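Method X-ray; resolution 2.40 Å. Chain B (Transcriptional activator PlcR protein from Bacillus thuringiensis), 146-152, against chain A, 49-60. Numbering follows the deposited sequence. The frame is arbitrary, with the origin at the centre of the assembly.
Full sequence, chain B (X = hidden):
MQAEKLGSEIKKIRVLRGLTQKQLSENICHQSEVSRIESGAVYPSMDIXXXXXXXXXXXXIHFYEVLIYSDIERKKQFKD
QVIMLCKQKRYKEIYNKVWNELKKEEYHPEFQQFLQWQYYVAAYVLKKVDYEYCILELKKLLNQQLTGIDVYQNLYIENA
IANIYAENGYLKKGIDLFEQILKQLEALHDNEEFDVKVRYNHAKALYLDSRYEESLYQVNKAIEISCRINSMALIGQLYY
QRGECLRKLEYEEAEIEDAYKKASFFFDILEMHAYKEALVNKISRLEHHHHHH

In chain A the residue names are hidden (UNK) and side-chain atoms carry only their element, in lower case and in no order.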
ATOM      1  N   LEU B 146       4.882 -23.023  -5.650  1.00 58.67           N
ATOM      2  CA  LEU B 146       5.936 -22.023  -5.743  1.00 72.41           C
ATOM      3  C   LEU B 146       5.918 -21.117  -4.523  1.00 76.26           C
ATOM      4  O   LEU B 146       4.861 -20.624  -4.122  1.00 75.18           O
ATOM      5  CB  LEU B 146       5.764 -21.199  -7.026  1.00 75.46           C
ATOM      6  CG  LEU B 146       6.985 -20.509  -7.633  1.00 59.46           C
ATOM      7  CD1 LEU B 146       8.264 -21.040  -7.016  1.00 70.35           C
ATOM      8  CD2 LEU B 146       6.989 -20.699  -9.142  1.00 55.96           C
ATOM      9  N   THR B 147       7.095 -20.908  -3.938  1.00 82.21           N
ATOM     10  CA  THR B 147       7.250 -20.067  -2.749  1.00 80.06           C
ATOM     11  C   THR B 147       7.235 -18.568  -3.095  1.00 60.89           C
ATOM     12  O   THR B 147       6.169 -17.974  -3.247  1.00 67.86           O
ATOM     13  CB  THR B 147       8.543 -20.438  -1.978  1.00 81.31           C
ATOM     14  OG1 THR B 147       9.676 -20.315  -2.848  1.00 81.75           O
ATOM     15  CG2 THR B 147       8.467 -21.877  -1.452  1.00 63.68           C
ATOM     16  N   GLY B 148       8.416 -17.961  -3.202  1.00 60.64           N
ATOM     17  CA  GLY B 148       8.545 -16.605  -3.719  1.00 59.70           C
ATOM     18  C   GLY B 148       8.362 -15.425  -2.767  1.00 51.96           C
ATOM     19  O   GLY B 148       7.904 -15.564  -1.636  1.00 57.78           O
ATOM     20  N   ILE B 149       8.721 -14.244  -3.257  1.00 53.78           N
ATOM     21  CA  ILE B 149       8.617 -13.008  -2.496  1.00 50.12           C
ATOM     22  C   ILE B 149       7.163 -12.571  -2.345  1.00 53.82           C
ATOM     23  O   ILE B 149       6.719 -12.293  -1.228  1.00 52.78           O
ATOM     24  CB  ILE B 149       9.430 -11.854  -3.158  1.00 60.37           C
ATOM     25  CG1 ILE B 149      10.912 -12.233  -3.300  1.00 56.02           C
ATOM     26  CG2 ILE B 149       9.271 -10.550  -2.369  1.00 45.81           C
ATOM     27  CD1 ILE B 149      11.626 -12.458  -1.982  1.00 65.05           C
ATOM     28  N   ASP B 150       6.431 -12.488  -3.461  1.00 45.55           N
ATOM     29  CA  ASP B 150       5.016 -12.108  -3.415  1.00 37.78           C
ATOM     30  C   ASP B 150       4.197 -13.253  -2.831  1.00 41.75           C
ATOM     31  O   ASP B 150       3.906 -14.246  -3.485  1.00 43.61           O
ATOM     32  CB  ASP B 150       4.463 -11.681  -4.781  1.00 31.17           C
ATOM     33  CG  ASP B 150       3.086 -10.992  -4.678  1.00 40.82           C
ATOM     34  OD1 ASP B 150       2.293 -11.323  -3.756  1.00 29.41           O
ATOM     35  OD2 ASP B 150       2.795 -10.116  -5.527  1.00 35.13           O
ATOM     36  N   VAL B 151       3.845 -13.076  -1.571  1.00 42.04           N
ATOM     37  CA  VAL B 151       3.151 -14.062  -0.776  1.00 42.75           C
ATOM     38  C   VAL B 151       1.720 -14.350  -1.292  1.00 36.29           C
ATOM     39  O   VAL B 151       1.134 -15.353  -0.934  1.00 28.29           O
ATOM     40  CB  VAL B 151       3.174 -13.586   0.720  1.00 39.75           C
ATOM     41  CG1 VAL B 151       1.839 -13.772   1.412  1.00 38.68           C
ATOM     42  CG2 VAL B 151       4.325 -14.254   1.480  1.00 49.18           C
ATOM     43  N   TYR B 152       1.182 -13.488  -2.154  1.00 32.28           N
ATOM     44  CA  TYR B 152      -0.231 -13.574  -2.556  1.00 35.58           C
ATOM     45  C   TYR B 152      -0.499 -14.165  -3.941  1.00 37.84           C
ATOM     46  O   TYR B 152      -1.664 -14.395  -4.305  1.00 30.22           O
ATOM     47  CB  TYR B 152      -0.880 -12.189  -2.477  1.00 31.25           C
ATOM     48  CG  TYR B 152      -0.840 -11.625  -1.082  1.00 42.58           C
ATOM     49  CD1 TYR B 152      -1.804 -11.981  -0.146  1.00 37.93           C
ATOM     50  CD2 TYR B 152       0.169 -10.751  -0.688  1.00 36.68           C
ATOM     51  CE1 TYR B 152      -1.767 -11.488   1.146  1.00 34.17           C
ATOM     52  CE2 TYR B 152       0.216 -10.254   0.606  1.00 41.54           C
ATOM     53  CZ  TYR B 152      -0.754 -10.631   1.518  1.00 46.68           C
ATOM     54  OH  TYR B 152      -0.725 -10.136   2.806  1.00 67.23           O
TER
ATOM     55  N   UNK A  49      16.428 -17.838   6.004  1.00 37.30           N
ATOM     56  CA  UNK A  49      15.292 -17.026   6.448  1.00 39.20           C
ATOM     57  C   UNK A  49      14.302 -16.812   5.317  1.00 37.66           C
ATOM     58  O   UNK A  49      13.092 -16.918   5.495  1.00 39.10           O
ATOM     59  c   UNK A  49      15.186 -13.544   8.122  1.00 54.44           C
ATOM     60  c   UNK A  49      14.643 -14.875   7.627  1.00 37.40           C
ATOM     61  c   UNK A  49      15.755 -15.662   6.939  1.00 41.12           C
ATOM     62  c   UNK A  49      14.030 -15.685   8.786  1.00 30.75           C
ATOM     63  N   UNK A  50      14.850 -16.472   4.162  1.00 31.16           N
ATOM     64  CA  UNK A  50      14.102 -16.277   2.938  1.00 43.64           C
ATOM     65  C   UNK A  50      13.245 -17.514   2.636  1.00 41.69           C
ATOM     66  O   UNK A  50      12.047 -17.412   2.376  1.00 41.36           O
ATOM     67  c   UNK A  50      14.800 -16.624   0.487  1.00 63.86           C
ATOM     68  c   UNK A  50      13.535 -16.084  -0.104  1.00 67.17           C
ATOM     69  n   UNK A  50      12.831 -16.919  -0.862  1.00 66.86           N
ATOM     70  o   UNK A  50      13.175 -14.929   0.133  1.00 72.05           O
ATOM     71  c   UNK A  50      15.102 -15.980   1.817  1.00 48.68           C
ATOM     72  N   UNK A  51      13.867 -18.683   2.716  1.00 38.76           N
ATOM     73  CA  UNK A  51      13.170 -19.946   2.579  1.00 39.56           C
ATOM     74  C   UNK A  51      12.063 -20.152   3.597  1.00 47.72           C
ATOM     75  O   UNK A  51      10.926 -20.455   3.228  1.00 46.03           O
ATOM     76  N   UNK A  52      12.383 -20.003   4.880  1.00 39.19           N
ATOM     77  CA  UNK A  52      11.372 -20.173   5.928  1.00 40.35           C
ATOM     78  C   UNK A  52      10.200 -19.199   5.753  1.00 42.47           C
ATOM     79  O   UNK A  52       9.041 -19.583   5.900  1.00 48.42           O
ATOM     80  c   UNK A  52      13.812 -20.938   8.796  1.00 44.16           C
ATOM     81  c   UNK A  52      12.826 -21.226   7.689  1.00 44.31           C
ATOM     82  c   UNK A  52      11.979 -20.011   7.332  1.00 46.92           C
ATOM     83  c   UNK A  52      10.899 -19.793   8.384  1.00 35.88           C
ATOM     84  N   UNK A  53      10.504 -17.945   5.427  1.00 29.69           N
ATOM     85  CA  UNK A  53       9.465 -16.941   5.226  1.00 44.04           C
ATOM     86  C   UNK A  53       8.558 -17.293   4.053  1.00 41.38           C
ATOM     87  O   UNK A  53       7.344 -17.127   4.119  1.00 50.70           O
ATOM     88  c   UNK A  53      10.076 -15.555   5.037  1.00 33.77           C
ATOM     89  N   UNK A  54       9.156 -17.784   2.980  1.00 42.12           N
ATOM     90  CA  UNK A  54       8.389 -18.188   1.815  1.00 47.76           C
ATOM     91  C   UNK A  54       7.436 -19.351   2.122  1.00 45.29           C
ATOM     92  O   UNK A  54       6.226 -19.266   1.873  1.00 47.88           O
ATOM     93  c   UNK A  54       9.326 -18.542   0.669  1.00 51.06           C
ATOM     94  N   UNK A  55       7.979 -20.434   2.669  1.00 46.62           N
ATOM     95  CA  UNK A  55       7.167 -21.603   2.981  1.00 49.89           C
ATOM     96  C   UNK A  55       6.042 -21.285   3.973  1.00 45.30           C
ATOM     97  O   UNK A  55       4.948 -21.843   3.883  1.00 48.74           O
ATOM     98  c   UNK A  55       9.359 -25.369   2.611  1.00 54.24           C
ATOM     99  c   UNK A  55       8.035 -22.766   3.489  1.00 51.77           C
ATOM    100  c   UNK A  55       7.317 -24.122   3.426  1.00 54.49           C
ATOM    101  n   UNK A  55      10.233 -26.567   2.815  1.00 62.45           N
ATOM    102  c   UNK A  55       8.256 -25.302   3.656  1.00 58.19           C
ATOM    103  N   UNK A  56       6.310 -20.379   4.913  1.00 50.47           N
ATOM    104  CA  UNK A  56       5.320 -20.016   5.923  1.00 41.30           C
ATOM    105  C   UNK A  56       4.412 -18.882   5.441  1.00 49.00           C
ATOM    106  O   UNK A  56       3.448 -18.522   6.116  1.00 52.19           O
ATOM    107  c   UNK A  56       6.084 -21.805   8.442  1.00 43.16           C
ATOM    108  c   UNK A  56       6.001 -19.616   7.231  1.00 47.94           C
ATOM    109  c   UNK A  56       6.888 -20.629   7.956  1.00 44.34           C
ATOM    110  c   UNK A  56       7.606 -19.961   9.120  1.00 43.06           C
ATOM    111  N   UNK A  57       4.717 -18.334   4.269  1.00 42.23           N
ATOM    112  CA  UNK A  57       3.939 -17.232   3.698  1.00 51.28           C
ATOM    113  C   UNK A  57       3.921 -16.035   4.636  1.00 49.76           C
ATOM    114  O   UNK A  57       2.868 -15.553   5.030  1.00 50.62           O
ATOM    115  c   UNK A  57       2.513 -17.675   3.350  1.00 41.99           C
ATOM    116  c   UNK A  57       2.452 -18.791   2.291  1.00 59.64           C
ATOM    117  o   UNK A  57       0.520 -20.215   2.534  1.00 56.18           O
ATOM    118  n   UNK A  57       0.376 -18.545   1.031  1.00 42.00           N
ATOM    119  c   UNK A  57       1.025 -19.245   1.962  1.00 63.02           C
ATOM    120  N   UNK A  58       5.104 -15.562   4.996  1.00 57.89           N
ATOM    121  CA  UNK A  58       5.228 -14.416   5.883  1.00 51.52           C
ATOM    122  C   UNK A  58       6.156 -13.391   5.245  1.00 48.33           C
ATOM    123  O   UNK A  58       7.278 -13.732   4.866  1.00 40.72           O
ATOM    124  c   UNK A  58       4.905 -15.889   7.913  1.00 47.20           C
ATOM    125  c   UNK A  58       5.804 -14.838   7.245  1.00 46.07           C
ATOM    126  c   UNK A  58       6.055 -13.608   8.125  1.00 44.04           C
ATOM    127  c   UNK A  58       3.609 -15.345   8.531  1.00 45.21           C
ATOM    128  N   UNK A  59       5.684 -12.140   5.097  1.00 49.54           N
ATOM    129  CA  UNK A  59       6.556 -11.056   4.634  1.00 52.47           C
ATOM    130  C   UNK A  59       7.810 -11.041   5.491  1.00 49.29           C
ATOM    131  O   UNK A  59       7.741 -11.104   6.723  1.00 49.19           O
ATOM    132  c   UNK A  59       4.327 -11.663   5.409  1.00 54.75           C
ATOM    133  c   UNK A  59       5.725  -9.795   4.887  1.00 45.23           C
ATOM    134  c   UNK A  59       4.322 -10.265   4.851  1.00 60.30           C
ATOM    135  N   UNK A  60       8.957 -10.978   4.838  1.00 47.67           N
ATOM    136  CA  UNK A  60      10.222 -11.143   5.535  1.00 51.75           C
ATOM    137  C   UNK A  60      10.456 -10.052   6.583  1.00 47.88           C
ATOM    138  O   UNK A  60      11.124 -10.289   7.586  1.00 42.57           O
ATOM    139  c   UNK A  60      12.705 -11.422   5.271  1.00 49.77           C
ATOM    140  c   UNK A  60      11.398 -11.238   4.540  1.00 50.49           C
ATOM    141  c   UNK A  60      11.174 -12.413   3.573  1.00 69.34           C
ATOM    142  c   UNK A  60      10.016 -12.234   2.563  1.00 75.07           C
TER

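Position 49 carries four carbons, forked at the second, and its side chain is out of reach of chain B: Leu49(A), buried and in the helix. Position 50 has three carbons, the third bearing one oxygen and one nitrogen. The CA-to-CB bond points sideways, yet the end bends nearer, and its oxygen lies 3.6 Å from Ile149(B) CD1. This is Gln50(A), and that contact is its OE1 against a methyl, packing without a hydrogen bond.

Position 51 has no side-chain atoms, so it is Gly51(A); a CB there would point away from chain B. Position 52 has four carbons, forked at the first with one arm two carbons long, all out of reach: Ile52(A). Position 53 holds a single carbon; the CA-to-CB bond points sideways and the CB stays 6.9 Å from Val151(B) CG2, hence Ala53(A).

Position 54 also holds one carbon, but this one points toward chain B. Its CB meets Thr147(B) CB at 3.3 Å, a very tight carbon pair, and Gly148(B) N at 4.0 Å. It is Ala54(A), with the helix and the loop drawn to 5.1 Å between its CA and Thr147(B) CA. Position 55 shows four carbons in a row ending in nitrogen; its CA-to-CB bond points away from chain B, and Thr147(B) CG2 reaches only the backbone N at 4.4 Å. This is Lys55(A), whose NZ is bonded elsewhere in the structure.

Position 56 has four carbons forked at the second, and its CA-to-CB bond points away: Leu56(A). Position 57 has three carbons, the third with oxygen and nitrogen, and a positive phi of 59°. Its backbone C lies 3.6 Å from Val151(B) CG2, and its CB 4.3 Å from that same methyl. Gln57(A) is the first residue to leave helical phi/psi, in a Schellman motif, its N bonding Ala54(A) O at 3.0 Å.

Position 58 has four carbons forked at the first, one arm longer, and its CA-to-CB bond points away; its backbone N, 3.8 Å from Val151(B) CG2, bonds Ala53(A) O at 2.9 Å. It is Ile58(A). At position 59 three carbons close a ring onto the backbone N, 4.4 Å from Val151(B) CG2: Pro59(A). Position 60 has four carbons forked at the first with one longer arm: Ile60(A), whose CD1 comes within 4.8 Å of Ile149(B) CD1.

The contact works by shape, with no hydrogen bond across it. A small residue on the helix admits the loop at Thr147(B), while Val151(B) packs against the backbone that follows the helix. Asp150(B) stays out of reach, its OD1 accepting from Tyr152(B) N at 2.9 Å as a cap beside that valine.

Chain A (49-60) LQGIAAKLQIPI
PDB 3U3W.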